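PDB 3M3M: glutathione S-transferase from Pseudomonas fluorescens, which binds glutathione and probably acts as a glutathione transferase, joining the thiol of glutathione to electrophilic substrates. Local coordinates for residues 20-24 and 25-29; 70-73 and 74-78; 157-160 and 161-164. All blocks are in the same frame, centred on the assembly; numbering follows the deposited sequence.

Contact 1: 20-24 and 25-29; sequences LMLNL and LGLPY
Asn23 and Tyr29 meet through one polar bond: Asn23 ND2 donates to Tyr29 OH at 2.9 Å, with an N-H...O angle of 163°. The phenolic oxygen lies close to the amide plane while the ring plane stands nearly perpendicular to it, at 86°. The same ND2 also donates to the backbone oxygen of Lys19, one turn earlier, so two acceptors fix the amide's rotation. Leu27 N reaches Leu22 O at 2.9 Å, and Gly26 N approaches Asn23 O from above the carbonyl plane. Together with Gly26, whose phi is positive, which by itself favours glycine, these two bonds define a Schellman motif ending helix 13-24; from there the chain turns back into strand 29-33, the beta-alpha-beta start of the thioredoxin-like domain. Leu22 CD1 sits over one face of the Tyr29 ring, 4.0 Å from the centroid, a CH-pi contact, while Leu22 CD2 turns to Leu27 CB at 3.9 Å. Tyr29 CG lies between its backbone N and carbonyl carbon (chi1 59°), which swings the ring back over Leu22. A valine in place of Tyr29 would probably leave Asn23 ND2 without its phenolic acceptor and one side of Leu22 uncovered. Selenomethionine Met21 presses CE against Leu25 CD1 at 3.4 Å, tighter than usual van der Waals contact.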
loop_
_atom_site.group_PDB
_atom_site.type_symbol
_atom_site.label_atom_id
_atom_site.label_comp_id
_atom_site.label_asym_id
_atom_site.label_seq_id
_atom_site.Cartn_x
_atom_site.Cartn_y
_atom_site.Cartn_z
ATOM N N LEU A 20 5.726 5.467 -4.352
ATOM C CA LEU A 20 6.127 4.564 -5.463
ATOM C C LEU A 20 5.454 4.918 -6.794
ATOM O O LEU A 20 6.119 5.051 -7.844
ATOM C CB LEU A 20 5.728 3.106 -5.071
ATOM C CG LEU A 20 6.136 2.006 -6.093
ATOM C CD1 LEU A 20 7.704 2.138 -6.610
ATOM C CD2 LEU A 20 5.909 0.622 -5.376
HETATM N N MSE A 21 4.121 5.121 -6.743
HETATM C CA MSE A 21 3.409 5.486 -8.008
HETATM C C MSE A 21 3.899 6.801 -8.657
HETATM O O MSE A 21 4.142 6.820 -9.876
HETATM C CB MSE A 21 1.937 5.602 -7.689
HETATM C CG MSE A 21 1.014 5.966 -8.862
HETATM SE SE MSE A 21 0.639 4.330 -9.951
HETATM C CE MSE A 21 2.248 4.192 -11.094
ATOM N N LEU A 22 4.103 7.833 -7.839
ATOM C CA LEU A 22 4.607 9.090 -8.372
ATOM C C LEU A 22 5.979 8.905 -9.053
ATOM O O LEU A 22 6.214 9.463 -10.180
ATOM C CB LEU A 22 4.633 10.180 -7.271
ATOM C CG LEU A 22 3.213 10.627 -6.814
ATOM C CD1 LEU A 22 3.417 11.317 -5.461
ATOM C CD2 LEU A 22 2.629 11.578 -7.877
ATOM N N ASN A 23 6.875 8.180 -8.393
ATOM C CA ASN A 23 8.222 7.938 -8.999
ATOM C C ASN A 23 8.164 7.047 -10.241
ATOM O O ASN A 23 8.840 7.306 -11.226
ATOM C CB ASN A 23 9.223 7.396 -7.940
ATOM C CG ASN A 23 9.641 8.499 -7.002
ATOM O OD1 ASN A 23 10.631 9.219 -7.304
ATOM N ND2 ASN A 23 8.883 8.745 -5.949
ATOM N N LEU A 24 7.319 6.018 -10.230
ATOM C CA LEU A 24 7.256 5.112 -11.392
ATOM C C LEU A 24 6.779 5.944 -12.620
ATOM O O LEU A 24 7.259 5.691 -13.716
ATOM C CB LEU A 24 6.206 4.003 -11.175
ATOM C CG LEU A 24 6.748 2.930 -10.269
ATOM C CD1 LEU A 24 5.486 2.024 -9.833
ATOM C CD2 LEU A 24 7.879 2.033 -10.971
ATOM N N LEU A 25 5.925 6.940 -12.395
ATOM C CA LEU A 25 5.404 7.758 -13.481
ATOM C C LEU A 25 6.161 9.077 -13.748
ATOM O O LEU A 25 5.738 9.859 -14.652
ATOM C CB LEU A 25 3.905 8.105 -13.255
ATOM C CG LEU A 25 3.072 6.848 -13.551
ATOM C CD1 LEU A 25 1.683 6.997 -12.870
ATOM C CD2 LEU A 25 2.958 6.471 -15.045
ATOM N N GLY A 26 7.264 9.306 -13.004
ATOM C CA GLY A 26 8.059 10.481 -13.240
ATOM C C GLY A 26 7.338 11.756 -12.885
ATOM O O GLY A 26 7.566 12.811 -13.544
ATOM N N LEU A 27 6.367 11.703 -11.942
ATOM C CA LEU A 27 5.559 12.903 -11.672
ATOM C C LEU A 27 6.128 13.734 -10.499
ATOM O O LEU A 27 6.546 13.178 -9.485
ATOM C CB LEU A 27 4.117 12.546 -11.360
ATOM C CG LEU A 27 3.366 11.681 -12.355
ATOM C CD1 LEU A 27 2.030 11.210 -11.765
ATOM C CD2 LEU A 27 3.135 12.519 -13.614
ATOM N N PRO A 28 6.142 15.064 -10.645
ATOM C CA PRO A 28 6.829 15.847 -9.637
ATOM C C PRO A 28 5.889 16.050 -8.472
ATOM O O PRO A 28 4.720 16.117 -8.682
ATOM C CB PRO A 28 7.057 17.230 -10.329
ATOM C CG PRO A 28 5.977 17.311 -11.345
ATOM C CD PRO A 28 5.822 15.852 -11.855
ATOM N N TYR A 29 6.455 16.070 -7.272
ATOM C CA TYR A 29 5.609 16.287 -6.052
ATOM C C TYR A 29 6.298 16.977 -4.927
ATOM O O TYR A 29 7.547 16.825 -4.754
ATOM C CB TYR A 29 5.027 14.925 -5.560
ATOM C CG TYR A 29 6.064 13.909 -5.203
ATOM C CD1 TYR A 29 6.410 13.713 -3.817
ATOM C CD2 TYR A 29 6.670 13.069 -6.213
ATOM C CE1 TYR A 29 7.392 12.752 -3.480
ATOM C CE2 TYR A 29 7.614 12.118 -5.880
ATOM C CZ TYR A 29 7.961 11.967 -4.489
ATOM O OH TYR A 29 8.914 11.057 -4.150
#

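Contact 2: 70-73 and 74-78; sequences NAIL and NFLAD
Asn70 to Ala77 form consecutive turns of one helix, 69-77, and the i to i+4 bonds run without a break: Phe75 N to Ala71 O at 3.0 Å, Leu76 N to Ile72 O at 2.9 Å and Ala77 N to Leu73 O at 3.0 Å. The last is the most bent, with an N-H...O angle of 143°, just before Asp78 leaves helical geometry. At the other end, Asn70 O takes two donors from the same residue, Asn74 N at 3.2 Å and Asn74 ND2 at 3.0 Å, which arrive from opposite faces of its carbonyl plane. The side-chain bond is fairly straight (162°) and leaves in the Asn74 amide plane; ND2 also donates to Gln97 of helix 87-117, tying this helix to the C-terminal domain. On the apolar flank Ile72 and Leu76 lie side by side and point the same way, with Ile72 CG2 and Leu76 CD1 3.8 Å apart. Ile72 CG2 stands anti to the backbone N, facing down the helix to Leu76. The Asn70 side chain belongs to the sodium site with Glu68, and its amide also bonds to Glu100 and Lys17. The doubly bonded Asn70 carbonyl thus probably steadies the backbone of a residue whose side chain helps hold the metal beside glutathione.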
loop_
_atom_site.group_PDB
_atom_site.type_symbol
_atom_site.label_atom_id
_atom_site.label_comp_id
_atom_site.label_asym_id
_atom_site.label_seq_id
_atom_site.Cartn_x
_atom_site.Cartn_y
_atom_site.Cartn_z
ATOM N N ASN A 70 -5.738 3.754 -2.268
ATOM C CA ASN A 70 -6.026 2.983 -3.498
ATOM C C ASN A 70 -6.812 3.806 -4.546
ATOM O O ASN A 70 -6.678 3.537 -5.747
ATOM C CB ASN A 70 -6.745 1.681 -3.201
ATOM C CG ASN A 70 -5.833 0.640 -2.554
ATOM O OD1 ASN A 70 -4.632 0.823 -2.425
ATOM N ND2 ASN A 70 -6.435 -0.440 -2.074
ATOM N N ALA A 71 -7.577 4.827 -4.077
ATOM C CA ALA A 71 -8.288 5.706 -5.077
ATOM C C ALA A 71 -7.264 6.656 -5.687
ATOM O O ALA A 71 -7.270 6.862 -6.885
ATOM C CB ALA A 71 -9.393 6.526 -4.366
ATOM N N ILE A 72 -6.332 7.083 -4.864
ATOM C CA ILE A 72 -5.223 7.922 -5.415
ATOM C C ILE A 72 -4.405 7.151 -6.460
ATOM O O ILE A 72 -4.089 7.707 -7.536
ATOM C CB ILE A 72 -4.321 8.475 -4.258
ATOM C CG1 ILE A 72 -5.143 9.420 -3.337
ATOM C CG2 ILE A 72 -3.066 9.204 -4.923
ATOM C CD1 ILE A 72 -4.416 9.542 -1.949
ATOM N N LEU A 73 -4.112 5.869 -6.246
ATOM C CA LEU A 73 -3.441 5.075 -7.257
ATOM C C LEU A 73 -4.254 5.072 -8.552
ATOM O O LEU A 73 -3.686 5.198 -9.662
ATOM C CB LEU A 73 -3.219 3.628 -6.791
ATOM C CG LEU A 73 -2.216 3.423 -5.629
ATOM C CD1 LEU A 73 -2.191 1.928 -5.236
ATOM C CD2 LEU A 73 -0.807 3.912 -6.157
ATOM N N ASN A 74 -5.587 4.874 -8.434
ATOM C CA ASN A 74 -6.389 4.907 -9.699
ATOM C C ASN A 74 -6.295 6.254 -10.440
ATOM O O ASN A 74 -6.231 6.249 -11.726
ATOM C CB ASN A 74 -7.838 4.573 -9.367
ATOM C CG ASN A 74 -8.087 3.009 -9.343
ATOM O OD1 ASN A 74 -8.367 2.404 -10.372
ATOM N ND2 ASN A 74 -7.837 2.378 -8.229
ATOM N N PHE A 75 -6.383 7.366 -9.697
ATOM C CA PHE A 75 -6.318 8.702 -10.339
ATOM C C PHE A 75 -4.947 8.851 -11.055
ATOM O O PHE A 75 -4.912 9.305 -12.226
ATOM C CB PHE A 75 -6.393 9.733 -9.273
ATOM C CG PHE A 75 -6.266 11.091 -9.742
ATOM C CD1 PHE A 75 -7.323 11.670 -10.473
ATOM C CD2 PHE A 75 -5.048 11.844 -9.525
ATOM C CE1 PHE A 75 -7.231 13.042 -10.919
ATOM C CE2 PHE A 75 -4.988 13.211 -9.986
ATOM C CZ PHE A 75 -6.041 13.735 -10.733
ATOM N N LEU A 76 -3.849 8.489 -10.363
ATOM C CA LEU A 76 -2.494 8.703 -10.979
ATOM C C LEU A 76 -2.251 7.802 -12.162
ATOM O O LEU A 76 -1.575 8.188 -13.169
ATOM C CB LEU A 76 -1.373 8.493 -9.923
ATOM C CG LEU A 76 -1.422 9.528 -8.816
ATOM C CD1 LEU A 76 -0.435 9.224 -7.641
ATOM C CD2 LEU A 76 -1.195 10.965 -9.369
ATOM N N ALA A 77 -2.773 6.598 -12.106
ATOM C CA ALA A 77 -2.437 5.522 -13.099
ATOM C C ALA A 77 -3.340 5.564 -14.347
ATOM O O ALA A 77 -3.125 4.823 -15.326
ATOM C CB ALA A 77 -2.551 4.109 -12.470
ATOM N N ASP A 78 -4.457 6.293 -14.244
ATOM C CA ASP A 78 -5.489 6.053 -15.286
ATOM C C ASP A 78 -4.859 6.537 -16.624
ATOM O O ASP A 78 -4.197 7.595 -16.682
ATOM C CB ASP A 78 -6.730 6.837 -14.971
ATOM C CG ASP A 78 -7.710 6.838 -16.124
ATOM O OD1 ASP A 78 -7.907 7.974 -16.690
ATOM O OD2 ASP A 78 -8.098 5.692 -16.520
#

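Contact 3: 157-160 and 161-164; sequences YSIA and DIAL
Tyr157 turns the edge of its ring to Asp161, with Asp161 CB lying in the ring plane 3.5 Å from Tyr157 CD1, while ring and carboxylate planes are inclined by 40°. The carboxylate belongs to a capping box: Ser158, at the N-cap of helix 159-168, accepts from Ala160 N through OG at 3.1 Å, and Asp161 OD2 accepts from Ser158 N at 2.9 Å. This pairing, within the C-terminal all-helical domain, corresponds to the N-capping box well known at the equivalent helix of glutathione transferases. Asp161 CG lies anti to its own carbonyl carbon, beside the backbone N (chi1 -59°), which carries the carboxylate back over the start of the helix. There OD2 uses its anti lone pair for Ser158 N, while OD1 takes bonds from Leu152 N and Trp187 NE1. Both oxygens of this buried acid are therefore engaged, and the donors around it, with the nearby helix start, would be expected to favour the charged form. Further along the ring, Tyr157 and Ile162 cross at about a right angle. Ile162 CG1 comes to 3.5 Å from Tyr157 OH, at a slant to the ring. Tyr157 also meets the Tyr151 ring, with planes at about 25°. Behind the cap, helical bonding continues with Ile162 N to Ser158 O. A water lies between the two capping side chains, 2.8 Å from Ser158 OG and 2.7 Å from Asp161 OD2, to which it probably donates.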
loop_
_atom_site.group_PDB
_atom_site.type_symbol
_atom_site.label_atom_id
_atom_site.label_comp_id
_atom_site.label_asym_id
_atom_site.label_seq_id
_atom_site.Cartn_x
_atom_site.Cartn_y
_atom_site.Cartn_z
ATOM N N TYR A 157 2.461 -5.595 -14.674
ATOM C CA TYR A 157 2.530 -4.876 -13.389
ATOM C C TYR A 157 1.501 -3.803 -13.385
ATOM O O TYR A 157 1.362 -3.014 -14.367
ATOM C CB TYR A 157 3.975 -4.286 -13.337
ATOM C CG TYR A 157 4.359 -3.544 -12.095
ATOM C CD1 TYR A 157 3.850 -3.892 -10.821
ATOM C CD2 TYR A 157 5.357 -2.558 -12.166
ATOM C CE1 TYR A 157 4.281 -3.166 -9.674
ATOM C CE2 TYR A 157 5.797 -1.835 -11.039
ATOM C CZ TYR A 157 5.259 -2.193 -9.797
ATOM O OH TYR A 157 5.676 -1.508 -8.708
ATOM N N SER A 158 0.706 -3.739 -12.262
ATOM C CA SER A 158 -0.422 -2.765 -12.214
ATOM C C SER A 158 -0.514 -2.211 -10.794
ATOM O O SER A 158 0.225 -2.634 -9.871
ATOM C CB SER A 158 -1.748 -3.512 -12.499
ATOM O OG SER A 158 -2.097 -4.382 -11.420
ATOM N N ILE A 159 -1.501 -1.322 -10.590
ATOM C CA ILE A 159 -1.672 -0.752 -9.254
ATOM C C ILE A 159 -2.219 -1.782 -8.281
ATOM O O ILE A 159 -2.227 -1.514 -7.109
ATOM C CB ILE A 159 -2.650 0.501 -9.287
ATOM C CG1 ILE A 159 -4.019 0.178 -9.946
ATOM C CG2 ILE A 159 -1.918 1.618 -10.132
ATOM C CD1 ILE A 159 -4.953 1.479 -9.964
ATOM N N ALA A 160 -2.675 -2.949 -8.760
ATOM C CA ALA A 160 -2.973 -4.021 -7.743
ATOM C C ALA A 160 -1.679 -4.503 -7.102
ATOM O O ALA A 160 -1.647 -4.736 -5.899
ATOM C CB ALA A 160 -3.650 -5.244 -8.407
ATOM N N ASP A 161 -0.629 -4.702 -7.892
ATOM C CA ASP A 161 0.674 -5.129 -7.291
ATOM C C ASP A 161 1.197 -4.040 -6.381
ATOM O O ASP A 161 1.722 -4.342 -5.340
ATOM C CB ASP A 161 1.669 -5.361 -8.463
ATOM C CG ASP A 161 1.150 -6.435 -9.453
ATOM O OD1 ASP A 161 1.016 -7.618 -9.093
ATOM O OD2 ASP A 161 0.850 -6.054 -10.587
ATOM N N ILE A 162 1.161 -2.782 -6.841
ATOM C CA ILE A 162 1.658 -1.655 -6.032
ATOM C C ILE A 162 0.870 -1.654 -4.671
ATOM O O ILE A 162 1.487 -1.576 -3.555
ATOM C CB ILE A 162 1.483 -0.361 -6.721
ATOM C CG1 ILE A 162 2.438 -0.297 -7.977
ATOM C CG2 ILE A 162 1.796 0.815 -5.722
ATOM C CD1 ILE A 162 2.098 0.838 -8.922
ATOM N N ALA A 163 -0.442 -1.766 -4.749
ATOM C CA ALA A 163 -1.266 -1.761 -3.501
ATOM C C ALA A 163 -0.813 -2.870 -2.525
ATOM O O ALA A 163 -0.747 -2.681 -1.278
ATOM C CB ALA A 163 -2.757 -1.904 -3.902
ATOM N N LEU A 164 -0.611 -4.100 -3.043
ATOM C CA LEU A 164 -0.239 -5.237 -2.170
ATOM C C LEU A 164 1.267 -5.279 -1.823
ATOM O O LEU A 164 1.630 -5.849 -0.760
ATOM C CB LEU A 164 -0.723 -6.572 -2.768
ATOM C CG LEU A 164 -2.268 -6.678 -2.519
ATOM C CD1 LEU A 164 -2.965 -7.495 -3.453
ATOM C CD2 LEU A 164 -2.532 -7.163 -1.118
HETATM O O HOH W 1 -1.203 -6.930 -12.050
#

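Along the chain the contacts come in series, 20-29, then 70-78, then 157-164. The first two belong to the N-terminal thioredoxin-like domain and the third to the C-terminal helical domain. The centres of contacts 1 and 2 are about 12 Å apart, those of contacts 2 and 3 about 11 Å, and those of contacts 1 and 3 about 14 Å, so helices 13-24, 69-77 and 159-168 pack together across the domain boundary. Met21 joins all three, its CG 3.6 Å from Leu76 CB and its SE 3.7 Å from Ile159 CG2. Ala77 CB meets Ile159 CG2 at 3.5 Å. Asn70 OD1 touches Ala163 CB, bringing this interface up to the sodium and glutathione sites.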